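Local coordinates for protein peptide amidase (Stenotrophomonas maltophilia, PDB 1M22) that probably hydrolyses amide bonds, as a peptide amidase of the amidase signature family that works through a serine nucleophile with a second serine and a lysine, at residues N88-A92 with P108-V114; V180-T186 with Q221-M227; V200-V206 with G443-V449; G207-R211 with L238-G243. One frame throughout, in Å; residues are numbered along the deposited sequence.

Interaction 1. Residues N88-A92 with P108-V114; sequences NINAA and PDDAYLV
Ala111 N donates its N-H to Asn90 O at 3.0 Å, approaching from above the carbonyl plane, 50° out of it. A second direct hydrogen bond joins residues 88-92 to residues 108-114: Ala92 N reaches Asp110 OD1 at 2.8 Å, coming in nearly along the C-O axis of the carboxylate. The CG of Asp110 lies anti to its own carbonyl carbon (chi1 -70°), which brings the carboxylate back to residue 92 although its CB points away from that segment; the other oxygen, OD2, forms a salt bridge with Arg118.

Water carries the remaining polar links. One molecule accepts from Asn90 ND2 at 2.9 Å and donates to Asp109 O, while another accepts from Ala91 N and probably donates to Pro108 O. The Asn90 amide is thus held at both ends, because its OD1 is hydrogen-bonded to Tyr337. Its CG meets Pro108 CG at 3.4 Å, the asparagine side chain crossing the proline at about a right angle.

The apolar contacts centre on Ile89 and Val114. Ile89 CG2, anti to the backbone N (chi1 -58° for CG1), meets Val114 CG2 at 3.6 Å and Ala111 CB at 3.9 Å, with Leu113 CD1 a little farther off. Ala91 CB touches Val114 CG1 at 4.2 Å.

Ala111 is the N-cap of helix 112-119, and its N-H is spent on the loop that follows strand 82-86. The chemistry therefore ties the start of this helix to a loop whose Ile89 lies beside the catalytic Lys86, with backbone groups, waters and one carboxylate sharing the polar work.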
loop_
_atom_site.group_PDB
_atom_site.type_symbol
_atom_site.label_atom_id
_atom_site.label_comp_id
_atom_site.label_asym_id
_atom_site.label_seq_id
_atom_site.Cartn_x
_atom_site.Cartn_y
_atom_site.Cartn_z
ATOM N N ASN A 88 2.599 -6.467 8.785
ATOM C CA ASN A 88 2.642 -5.568 9.932
ATOM C C ASN A 88 1.193 -5.385 10.412
ATOM O O ASN A 88 0.928 -4.648 11.361
ATOM C CB ASN A 88 3.307 -4.213 9.613
ATOM C CG ASN A 88 2.657 -3.468 8.465
ATOM O OD1 ASN A 88 1.798 -3.992 7.762
ATOM N ND2 ASN A 88 3.087 -2.227 8.263
ATOM N N ILE A 89 0.270 -6.098 9.765
ATOM C CA ILE A 89 -1.157 -6.049 10.099
ATOM C C ILE A 89 -1.550 -7.315 10.871
ATOM O O ILE A 89 -1.399 -8.428 10.366
ATOM C CB ILE A 89 -2.021 -5.963 8.812
ATOM C CG1 ILE A 89 -1.626 -4.727 7.997
ATOM C CG2 ILE A 89 -3.505 -5.934 9.176
ATOM C CD1 ILE A 89 -2.263 -4.656 6.613
ATOM N N ASN A 90 -2.054 -7.147 12.092
ATOM C CA ASN A 90 -2.453 -8.284 12.925
ATOM C C ASN A 90 -3.544 -9.129 12.273
ATOM O O ASN A 90 -4.552 -8.599 11.804
ATOM C CB ASN A 90 -2.972 -7.805 14.287
ATOM C CG ASN A 90 -1.912 -7.113 15.123
ATOM O OD1 ASN A 90 -0.749 -7.025 14.739
ATOM N ND2 ASN A 90 -2.319 -6.620 16.290
ATOM N N ALA A 91 -3.351 -10.445 12.268
ATOM C CA ALA A 91 -4.334 -11.355 11.690
ATOM C C ALA A 91 -4.139 -12.777 12.204
ATOM O O ALA A 91 -3.188 -13.458 11.825
ATOM C CB ALA A 91 -4.245 -11.336 10.164
ATOM N N ALA A 92 -5.040 -13.219 13.072
ATOM C CA ALA A 92 -4.962 -14.569 13.611
ATOM C C ALA A 92 -5.290 -15.551 12.488
ATOM O O ALA A 92 -6.031 -15.218 11.564
ATOM C CB ALA A 92 -5.952 -14.727 14.757
ATOM N N PRO A 108 -0.945 -12.023 17.456
ATOM C CA PRO A 108 -2.055 -11.221 17.985
ATOM C C PRO A 108 -3.381 -11.391 17.239
ATOM O O PRO A 108 -3.419 -11.882 16.112
ATOM C CB PRO A 108 -1.522 -9.796 17.887
ATOM C CG PRO A 108 -0.650 -9.853 16.668
ATOM C CD PRO A 108 0.085 -11.162 16.849
ATOM N N ASP A 109 -4.464 -10.970 17.885
ATOM C CA ASP A 109 -5.800 -11.055 17.304
ATOM C C ASP A 109 -5.957 -10.084 16.138
ATOM O O ASP A 109 -5.192 -9.127 16.011
ATOM C CB ASP A 109 -6.858 -10.750 18.368
ATOM C CG ASP A 109 -6.753 -11.663 19.573
ATOM O OD1 ASP A 109 -6.756 -12.896 19.385
ATOM O OD2 ASP A 109 -6.669 -11.144 20.707
ATOM N N ASP A 110 -6.967 -10.333 15.309
ATOM C CA ASP A 110 -7.257 -9.523 14.124
ATOM C C ASP A 110 -7.315 -8.010 14.307
ATOM O O ASP A 110 -7.939 -7.508 15.242
ATOM C CB ASP A 110 -8.599 -9.936 13.512
ATOM C CG ASP A 110 -8.566 -11.306 12.870
ATOM O OD1 ASP A 110 -7.506 -11.960 12.896
ATOM O OD2 ASP A 110 -9.613 -11.727 12.333
ATOM N N ALA A 111 -6.682 -7.294 13.382
ATOM C CA ALA A 111 -6.711 -5.837 13.372
ATOM C C ALA A 111 -8.136 -5.457 12.962
ATOM O O ALA A 111 -8.849 -6.259 12.353
ATOM C CB ALA A 111 -5.723 -5.303 12.350
ATOM N N TYR A 112 -8.551 -4.238 13.276
ATOM C CA TYR A 112 -9.896 -3.800 12.927
ATOM C C TYR A 112 -10.229 -4.009 11.449
ATOM O O TYR A 112 -11.274 -4.569 11.120
ATOM C CB TYR A 112 -10.089 -2.323 13.283
ATOM C CG TYR A 112 -11.510 -1.848 13.074
ATOM C CD1 TYR A 112 -12.515 -2.193 13.974
ATOM C CD2 TYR A 112 -11.859 -1.093 11.953
ATOM C CE1 TYR A 112 -13.835 -1.804 13.763
ATOM C CE2 TYR A 112 -13.179 -0.698 11.733
ATOM C CZ TYR A 112 -14.156 -1.061 12.643
ATOM O OH TYR A 112 -15.464 -0.697 12.430
ATOM N N LEU A 113 -9.348 -3.577 10.552
ATOM C CA LEU A 113 -9.639 -3.726 9.130
ATOM C C LEU A 113 -9.722 -5.187 8.701
ATOM O O LEU A 113 -10.411 -5.513 7.733
ATOM C CB LEU A 113 -8.613 -2.965 8.284
ATOM C CG LEU A 113 -7.173 -3.458 8.178
ATOM C CD1 LEU A 113 -7.069 -4.542 7.108
ATOM C CD2 LEU A 113 -6.288 -2.286 7.798
ATOM N N VAL A 114 -9.032 -6.070 9.418
ATOM C CA VAL A 114 -9.078 -7.489 9.090
ATOM C C VAL A 114 -10.432 -8.047 9.529
ATOM O O VAL A 114 -11.017 -8.888 8.844
ATOM C CB VAL A 114 -7.925 -8.260 9.767
ATOM C CG1 VAL A 114 -8.087 -9.758 9.547
ATOM C CG2 VAL A 114 -6.598 -7.792 9.191
HETATM O O HOH W 1 -5.157 -6.511 16.723
HETATM O O HOH W 2 -1.426 -12.072 14.089
#

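Interaction 2. Residues V180-T186 with Q221-M227; sequences VAIGTET and QDTAGPM
Thr186 OG1 donates to Asp222 OD1 at 2.7 Å, meeting it from above the carboxylate plane, 47° out of it. The two side chains lie side by side and point the same way; Asp222 is gripped further by the N-H groups of Ile217 and Ser218. Beside this pair, the extended Gln221 side chain brings NE2 to Thr186 O at 3.0 Å, with that oxygen close to the plane of the amide, and NE2 also reaches Glu322. Thr184 OG1 is hydrogen-bonded to the catalytic Lys86.

The strands run antiparallel, with hydrogen-bonded pairs Glu185-Thr223, Gly183-Gly225 and Ala181-Met227. Gly183 N to Gly225 O, at 2.9 Å, is nearly straight, with 175° at the hydrogen. CA-H...O contacts fill the intervening positions, Ala224 CA lying 3.2 Å from Gly183 O.

Gly183 puts no side chain on the face of Met227, and Met227, bent at its last torsion (chi3 86°), lays SD 3.8 Å from Gly183 CA. On the opposite face Ile182 CG2 meets Ala224 CB at 4.1 Å.

Helix 231-241 covers the Ile182 and Pro226 face and helix 167-174 the Ala181 and Met227 face, while strands 82-86 and 200-203 flank the pair within the central sheet.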
loop_
_atom_site.group_PDB
_atom_site.type_symbol
_atom_site.label_atom_id
_atom_site.label_comp_id
_atom_site.label_asym_id
_atom_site.label_seq_id
_atom_site.Cartn_x
_atom_site.Cartn_y
_atom_site.Cartn_z
ATOM N N VAL A 180 -6.577 -9.621 -4.400
ATOM C CA VAL A 180 -6.170 -8.285 -3.976
ATOM C C VAL A 180 -5.302 -8.410 -2.726
ATOM O O VAL A 180 -5.153 -9.500 -2.168
ATOM C CB VAL A 180 -7.399 -7.410 -3.638
ATOM C CG1 VAL A 180 -8.229 -7.166 -4.890
ATOM C CG2 VAL A 180 -8.248 -8.092 -2.569
ATOM N N ALA A 181 -4.738 -7.294 -2.282
ATOM C CA ALA A 181 -3.898 -7.290 -1.091
ATOM C C ALA A 181 -3.995 -5.963 -0.355
ATOM O O ALA A 181 -4.480 -4.967 -0.898
ATOM C CB ALA A 181 -2.442 -7.565 -1.467
ATOM N N ILE A 182 -3.542 -5.967 0.893
ATOM C CA ILE A 182 -3.537 -4.765 1.714
ATOM C C ILE A 182 -2.090 -4.409 2.029
ATOM O O ILE A 182 -1.285 -5.280 2.391
ATOM C CB ILE A 182 -4.266 -4.967 3.069
ATOM C CG1 ILE A 182 -5.684 -5.499 2.853
ATOM C CG2 ILE A 182 -4.309 -3.644 3.830
ATOM C CD1 ILE A 182 -6.583 -4.570 2.071
ATOM N N GLY A 183 -1.760 -3.135 1.873
ATOM C CA GLY A 183 -0.427 -2.668 2.203
ATOM C C GLY A 183 -0.583 -1.523 3.185
ATOM O O GLY A 183 -1.696 -1.233 3.628
ATOM N N THR A 184 0.526 -0.895 3.565
ATOM C CA THR A 184 0.471 0.263 4.452
ATOM C C THR A 184 1.486 1.275 3.953
ATOM O O THR A 184 2.480 0.916 3.316
ATOM C CB THR A 184 0.790 -0.055 5.952
ATOM O OG1 THR A 184 2.190 -0.313 6.113
ATOM C CG2 THR A 184 -0.019 -1.238 6.447
ATOM N N GLU A 185 1.217 2.547 4.221
ATOM C CA GLU A 185 2.121 3.601 3.804
ATOM C C GLU A 185 2.344 4.625 4.900
ATOM O O GLU A 185 1.416 5.007 5.620
ATOM C CB GLU A 185 1.597 4.329 2.552
ATOM C CG GLU A 185 2.491 5.517 2.143
ATOM C CD GLU A 185 2.392 5.916 0.671
ATOM O OE1 GLU A 185 2.078 5.055 -0.181
ATOM O OE2 GLU A 185 2.667 7.097 0.361
ATOM N N THR A 186 3.596 5.044 5.027
ATOM C CA THR A 186 3.990 6.083 5.964
ATOM C C THR A 186 4.490 7.189 5.026
ATOM O O THR A 186 4.114 8.349 5.161
ATOM C CB THR A 186 5.080 5.582 6.919
ATOM O OG1 THR A 186 4.538 4.519 7.718
ATOM C CG2 THR A 186 5.549 6.707 7.832
ATOM N N GLN A 221 0.985 9.940 9.860
ATOM C CA GLN A 221 1.007 9.597 8.436
ATOM C C GLN A 221 0.591 8.185 8.039
ATOM O O GLN A 221 0.228 7.953 6.889
ATOM C CB GLN A 221 2.415 9.867 7.880
ATOM C CG GLN A 221 2.884 11.298 8.122
ATOM C CD GLN A 221 4.279 11.614 7.599
ATOM O OE1 GLN A 221 4.842 12.658 7.927
ATOM N NE2 GLN A 221 4.839 10.729 6.778
ATOM N N ASP A 222 0.643 7.247 8.977
ATOM C CA ASP A 222 0.319 5.851 8.692
ATOM C C ASP A 222 -1.092 5.566 8.220
ATOM O O ASP A 222 -2.056 6.131 8.724
ATOM C CB ASP A 222 0.498 4.981 9.940
ATOM C CG ASP A 222 1.943 4.659 10.268
ATOM O OD1 ASP A 222 2.873 5.264 9.700
ATOM O OD2 ASP A 222 2.134 3.776 11.135
ATOM N N THR A 223 -1.207 4.662 7.257
ATOM C CA THR A 223 -2.511 4.189 6.827
ATOM C C THR A 223 -2.396 2.959 5.961
ATOM O O THR A 223 -1.450 2.807 5.183
ATOM C CB THR A 223 -3.353 5.229 6.059
ATOM O OG1 THR A 223 -4.649 4.664 5.794
ATOM C CG2 THR A 223 -2.698 5.607 4.742
ATOM N N ALA A 224 -3.351 2.060 6.134
ATOM C CA ALA A 224 -3.414 0.864 5.320
ATOM C C ALA A 224 -4.134 1.300 4.048
ATOM O O ALA A 224 -4.806 2.339 4.015
ATOM C CB ALA A 224 -4.206 -0.224 6.029
ATOM N N GLY A 225 -3.991 0.510 2.996
ATOM C CA GLY A 225 -4.642 0.842 1.747
ATOM C C GLY A 225 -4.633 -0.350 0.821
ATOM O O GLY A 225 -3.816 -1.259 0.981
ATOM N N PRO A 226 -5.529 -0.375 -0.169
ATOM C CA PRO A 226 -5.601 -1.490 -1.113
ATOM C C PRO A 226 -4.549 -1.470 -2.210
ATOM O O PRO A 226 -4.065 -0.415 -2.621
ATOM C CB PRO A 226 -7.006 -1.355 -1.683
ATOM C CG PRO A 226 -7.175 0.130 -1.750
ATOM C CD PRO A 226 -6.606 0.600 -0.420
ATOM N N MET A 227 -4.204 -2.665 -2.668
ATOM C CA MET A 227 -3.267 -2.863 -3.763
ATOM C C MET A 227 -3.977 -3.897 -4.632
ATOM O O MET A 227 -4.408 -4.950 -4.151
ATOM C CB MET A 227 -1.924 -3.336 -3.214
ATOM C CG MET A 227 -1.329 -2.268 -2.291
ATOM S SD MET A 227 0.256 -2.620 -1.519
ATOM C CE MET A 227 1.407 -2.088 -2.798
#

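Interaction 3. Residues V200-V206 with G443-V449; sequences VGLKPTV and GYPSLTV
Strand 200-203 and the start of strand 446-454 are antiparallel neighbours in the large mixed sheet at the centre of the amidase fold, brought together from distant parts of the chain. Gly201 pairs with Thr448 and Lys203 with Ser446 as hydrogen-bonded pairs; Thr448 N to Gly201 O measures 2.9 Å, whereas Gly201 N to Thr448 O is longer, 3.3 Å. Between them, Leu202 and Leu447 form a non-hydrogen-bonded pair whose side chains cross at a slant, CD1 to CD1 at 3.9 Å. Val200 CG1 adds to this layer against Leu447 CD2.

The side chain of Lys203 extends the contact beyond the paired residues. It leaves extended, then bends at its last two torsions (chi3 77°, chi4 71°), carrying NZ onward to the loop ends of both segments. There it donates to Tyr444 O at 2.6 Å, from above the carbonyl plane, and to Pro204 O at 3.0 Å. Two backbone oxygens thereby share one buried ammonium group.

Farther along, Val206 N bonds to Gly443 O at 3.0 Å. Thr205 lies beside Pro445, and its OG1 is hydrogen-bonded to Glu470.

Gly443, with positive phi, is the C-prime residue of the Schellman motif ending helix 436-442. A three-residue link, Gly443 to Pro445, leads from there into the eleven-stranded mixed sheet which, covered on both sides by layers of helices, forms the core of the amidase fold.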
loop_
_atom_site.group_PDB
_atom_site.type_symbol
_atom_site.label_atom_id
_atom_site.label_comp_id
_atom_site.label_asym_id
_atom_site.label_seq_id
_atom_site.Cartn_x
_atom_site.Cartn_y
_atom_site.Cartn_z
ATOM N N VAL A 200 -2.158 -1.149 -9.199
ATOM C CA VAL A 200 -2.807 0.009 -8.607
ATOM C C VAL A 200 -2.569 0.002 -7.102
ATOM O O VAL A 200 -2.641 -1.046 -6.451
ATOM C CB VAL A 200 -4.335 -0.020 -8.870
ATOM C CG1 VAL A 200 -5.032 1.107 -8.104
ATOM C CG2 VAL A 200 -4.612 0.097 -10.365
ATOM N N GLY A 201 -2.269 1.177 -6.558
ATOM C CA GLY A 201 -2.062 1.317 -5.130
ATOM C C GLY A 201 -2.792 2.569 -4.688
ATOM O O GLY A 201 -2.692 3.606 -5.344
ATOM N N LEU A 202 -3.537 2.483 -3.593
ATOM C CA LEU A 202 -4.273 3.638 -3.094
ATOM C C LEU A 202 -3.982 3.868 -1.616
ATOM O O LEU A 202 -4.225 2.985 -0.791
ATOM C CB LEU A 202 -5.774 3.417 -3.306
ATOM C CG LEU A 202 -6.746 4.586 -3.123
ATOM C CD1 LEU A 202 -8.090 4.186 -3.709
ATOM C CD2 LEU A 202 -6.889 4.954 -1.654
ATOM N N LYS A 203 -3.427 5.039 -1.297
ATOM C CA LYS A 203 -3.136 5.426 0.085
ATOM C C LYS A 203 -4.212 6.441 0.441
ATOM O O LYS A 203 -4.194 7.576 -0.037
ATOM C CB LYS A 203 -1.773 6.109 0.219
ATOM C CG LYS A 203 -1.450 6.467 1.671
ATOM C CD LYS A 203 -0.433 7.594 1.797
ATOM C CE LYS A 203 -1.051 8.961 1.521
ATOM N NZ LYS A 203 -1.985 9.410 2.608
ATOM N N PRO A 204 -5.157 6.059 1.299
ATOM C CA PRO A 204 -6.203 7.025 1.636
ATOM C C PRO A 204 -5.810 8.130 2.601
ATOM O O PRO A 204 -4.676 8.197 3.088
ATOM C CB PRO A 204 -7.312 6.139 2.199
ATOM C CG PRO A 204 -6.552 5.048 2.876
ATOM C CD PRO A 204 -5.415 4.744 1.913
ATOM N N THR A 205 -6.770 9.018 2.838
ATOM C CA THR A 205 -6.615 10.107 3.785
ATOM C C THR A 205 -6.404 9.434 5.138
ATOM O O THR A 205 -7.041 8.418 5.434
ATOM C CB THR A 205 -7.913 10.939 3.875
ATOM O OG1 THR A 205 -8.238 11.465 2.585
ATOM C CG2 THR A 205 -7.759 12.084 4.867
ATOM N N VAL A 206 -5.511 9.982 5.953
ATOM C CA VAL A 206 -5.283 9.412 7.274
ATOM C C VAL A 206 -6.565 9.591 8.082
ATOM O O VAL A 206 -7.031 10.712 8.294
ATOM C CB VAL A 206 -4.105 10.107 7.984
ATOM C CG1 VAL A 206 -4.033 9.655 9.438
ATOM C CG2 VAL A 206 -2.805 9.767 7.266
ATOM N N GLY A 443 -1.130 13.703 4.862
ATOM C CA GLY A 443 -2.152 12.766 5.301
ATOM C C GLY A 443 -3.296 12.769 4.299
ATOM O O GLY A 443 -4.431 12.416 4.632
ATOM N N TYR A 444 -2.985 13.168 3.067
ATOM C CA TYR A 444 -3.964 13.256 1.982
ATOM C C TYR A 444 -3.931 12.016 1.094
ATOM O O TYR A 444 -2.934 11.300 1.049
ATOM C CB TYR A 444 -3.684 14.494 1.130
ATOM C CG TYR A 444 -3.977 15.823 1.797
ATOM C CD1 TYR A 444 -4.444 15.895 3.113
ATOM C CD2 TYR A 444 -3.784 17.014 1.103
ATOM C CE1 TYR A 444 -4.711 17.135 3.716
ATOM C CE2 TYR A 444 -4.045 18.249 1.695
ATOM C CZ TYR A 444 -4.507 18.298 2.995
ATOM O OH TYR A 444 -4.774 19.524 3.565
ATOM N N PRO A 445 -5.014 11.764 0.346
ATOM C CA PRO A 445 -5.062 10.588 -0.526
ATOM C C PRO A 445 -4.220 10.655 -1.798
ATOM O O PRO A 445 -4.067 11.711 -2.415
ATOM C CB PRO A 445 -6.551 10.453 -0.831
ATOM C CG PRO A 445 -6.988 11.894 -0.911
ATOM C CD PRO A 445 -6.282 12.520 0.286
ATOM N N SER A 446 -3.669 9.505 -2.168
ATOM C CA SER A 446 -2.873 9.374 -3.380
ATOM C C SER A 446 -3.217 8.023 -3.997
ATOM O O SER A 446 -3.607 7.093 -3.292
ATOM C CB SER A 446 -1.376 9.483 -3.077
ATOM O OG SER A 446 -0.938 8.471 -2.197
ATOM N N LEU A 447 -3.074 7.920 -5.313
ATOM C CA LEU A 447 -3.440 6.703 -6.025
ATOM C C LEU A 447 -2.604 6.586 -7.288
ATOM O O LEU A 447 -2.555 7.523 -8.088
ATOM C CB LEU A 447 -4.930 6.796 -6.385
ATOM C CG LEU A 447 -5.769 5.621 -6.896
ATOM C CD1 LEU A 447 -7.225 6.066 -7.006
ATOM C CD2 LEU A 447 -5.255 5.150 -8.241
ATOM N N THR A 448 -1.941 5.448 -7.469
ATOM C CA THR A 448 -1.135 5.243 -8.664
ATOM C C THR A 448 -1.795 4.213 -9.577
ATOM O O THR A 448 -2.334 3.212 -9.110
ATOM C CB THR A 448 0.314 4.793 -8.311
ATOM O OG1 THR A 448 1.079 4.663 -9.518
ATOM C CG2 THR A 448 0.313 3.467 -7.567
ATOM N N VAL A 449 -1.762 4.492 -10.878
ATOM C CA VAL A 449 -2.332 3.620 -11.905
ATOM C C VAL A 449 -1.260 3.342 -12.958
ATOM O O VAL A 449 -0.542 4.248 -13.371
ATOM C CB VAL A 449 -3.534 4.293 -12.623
ATOM C CG1 VAL A 449 -4.128 3.341 -13.659
ATOM C CG2 VAL A 449 -4.582 4.710 -11.611
#

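Interaction 4. Residues G207-R211 with L238-G243; sequences GLVSR and LTAIAG
Leu208 O accepts the N-H of Gly243 at 3.1 Å, the donor lying almost in line with the C=O bond. The same oxygen receives the CA-H of Ala242 and a hydrogen bond from Arg257, so two N-H donors and a weaker CA-H contact converge on it. Apolar side chains pack around this link. The trans chi1 of Leu208 (-179°) brings the end of its side chain nearer the helix, with CG 3.9 Å from Ala242 CB. Its CD2 meets Leu238 CD1 at 3.9 Å, the two leucines crossing at about a right angle. Val209 presses both methyls on Ile241, CG2 lying 3.9 Å from Ile241 CG1 and CG1 lying 3.7 Å from the carbonyl oxygen Ile241 O.

The contact joins the C-terminal end of helix 231-241, in the helical layer covering the central sheet, to the loop between strands 200-203 and 223-228. Helix geometry stops at Ala242, whose N still bonds to Leu238 O.

A water bridges the two segments: it accepts from Ser210 N at 2.8 Å and donates to Ile241 O and Gly243 O. Farther out, Asp245 receives a hydrogen bond from Ser210 OG, and Leu113 and Leu117 of helix 112-119 pack on Val209 and Ile241 respectively.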
loop_
_atom_site.group_PDB
_atom_site.type_symbol
_atom_site.label_atom_id
_atom_site.label_comp_id
_atom_site.label_asym_id
_atom_site.label_seq_id
_atom_site.Cartn_x
_atom_site.Cartn_y
_atom_site.Cartn_z
ATOM N N GLY A 207 -7.140 8.475 8.513
ATOM C CA GLY A 207 -8.376 8.531 9.269
ATOM C C GLY A 207 -9.521 7.821 8.574
ATOM O O GLY A 207 -10.539 7.536 9.206
ATOM N N LEU A 208 -9.379 7.533 7.281
ATOM C CA LEU A 208 -10.444 6.839 6.562
ATOM C C LEU A 208 -10.495 5.372 6.968
ATOM O O LEU A 208 -11.572 4.797 7.111
ATOM C CB LEU A 208 -10.237 6.935 5.045
ATOM C CG LEU A 208 -11.332 6.249 4.209
ATOM C CD1 LEU A 208 -12.665 6.960 4.418
ATOM C CD2 LEU A 208 -10.944 6.265 2.734
ATOM N N VAL A 209 -9.318 4.778 7.152
ATOM C CA VAL A 209 -9.184 3.372 7.525
ATOM C C VAL A 209 -8.438 3.258 8.852
ATOM O O VAL A 209 -7.361 3.834 9.023
ATOM C CB VAL A 209 -8.405 2.586 6.443
ATOM C CG1 VAL A 209 -8.294 1.117 6.836
ATOM C CG2 VAL A 209 -9.093 2.736 5.090
ATOM N N SER A 210 -8.999 2.501 9.787
ATOM C CA SER A 210 -8.377 2.348 11.094
ATOM C C SER A 210 -6.969 1.764 11.053
ATOM O O SER A 210 -6.690 0.837 10.294
ATOM C CB SER A 210 -9.246 1.459 11.979
ATOM O OG SER A 210 -8.644 1.293 13.251
ATOM N N ARG A 211 -6.090 2.313 11.890
ATOM C CA ARG A 211 -4.726 1.814 11.998
ATOM C C ARG A 211 -4.615 0.877 13.201
ATOM O O ARG A 211 -3.523 0.409 13.532
ATOM C CB ARG A 211 -3.716 2.959 12.172
ATOM C CG ARG A 211 -3.376 3.752 10.907
ATOM C CD ARG A 211 -4.421 4.813 10.591
ATOM N NE ARG A 211 -4.605 5.739 11.708
ATOM C CZ ARG A 211 -3.746 6.695 12.050
ATOM N NH1 ARG A 211 -2.629 6.882 11.359
ATOM N NH2 ARG A 211 -3.988 7.444 13.119
ATOM N N LEU A 238 -11.462 -0.811 -0.653
ATOM C CA LEU A 238 -11.603 0.390 0.167
ATOM C C LEU A 238 -12.994 0.442 0.793
ATOM O O LEU A 238 -13.152 0.820 1.953
ATOM C CB LEU A 238 -11.361 1.654 -0.668
ATOM C CG LEU A 238 -11.226 2.950 0.145
ATOM C CD1 LEU A 238 -9.965 2.885 1.000
ATOM C CD2 LEU A 238 -11.166 4.149 -0.783
ATOM N N THR A 239 -14.003 0.050 0.023
ATOM C CA THR A 239 -15.375 0.052 0.511
ATOM C C THR A 239 -15.520 -0.830 1.751
ATOM O O THR A 239 -16.258 -0.503 2.679
ATOM C CB THR A 239 -16.342 -0.447 -0.587
ATOM O OG1 THR A 239 -16.297 0.449 -1.708
ATOM C CG2 THR A 239 -17.770 -0.519 -0.059
ATOM N N ALA A 240 -14.800 -1.945 1.770
ATOM C CA ALA A 240 -14.875 -2.869 2.894
ATOM C C ALA A 240 -14.058 -2.467 4.125
ATOM O O ALA A 240 -14.482 -2.720 5.254
ATOM C CB ALA A 240 -14.460 -4.267 2.436
ATOM N N ILE A 241 -12.900 -1.841 3.924
ATOM C CA ILE A 241 -12.057 -1.483 5.063
ATOM C C ILE A 241 -12.275 -0.101 5.670
ATOM O O ILE A 241 -11.879 0.133 6.811
ATOM C CB ILE A 241 -10.547 -1.646 4.725
ATOM C CG1 ILE A 241 -10.122 -0.672 3.623
ATOM C CG2 ILE A 241 -10.268 -3.088 4.306
ATOM C CD1 ILE A 241 -8.631 -0.734 3.298
ATOM N N ALA A 242 -12.895 0.813 4.931
ATOM C CA ALA A 242 -13.133 2.150 5.468
ATOM C C ALA A 242 -14.163 2.099 6.588
ATOM O O ALA A 242 -15.146 1.359 6.505
ATOM C CB ALA A 242 -13.614 3.088 4.363
ATOM N N GLY A 243 -13.937 2.879 7.639
ATOM C CA GLY A 243 -14.888 2.895 8.736
ATOM C C GLY A 243 -14.332 3.457 10.028
ATOM O O GLY A 243 -13.126 3.405 10.274
HETATM O O HOH W 3 -11.501 1.267 9.311
#

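Starting from the N terminus, interaction 1 closes the short loop between strand 82-86 and helix 112-119 before any of the others opens. Interaction 2 then begins at residue 180 and joins neighbouring strands of the central sheet. Interaction 3 opens inside it at residue 200 and closes only at residue 449, so the two cross; strands 200-203 and 223-228, adjacent in the sheet, bring them together through a probable hydrogen bond between Leu202 N and Pro226 O. Interaction 4 also crosses interaction 2 and is nested within the long loop closed by interaction 3. Leu113 bridges interaction 1 to interactions 2 and 4, while Arg211 connects interaction 4 to Asp222 of interaction 2.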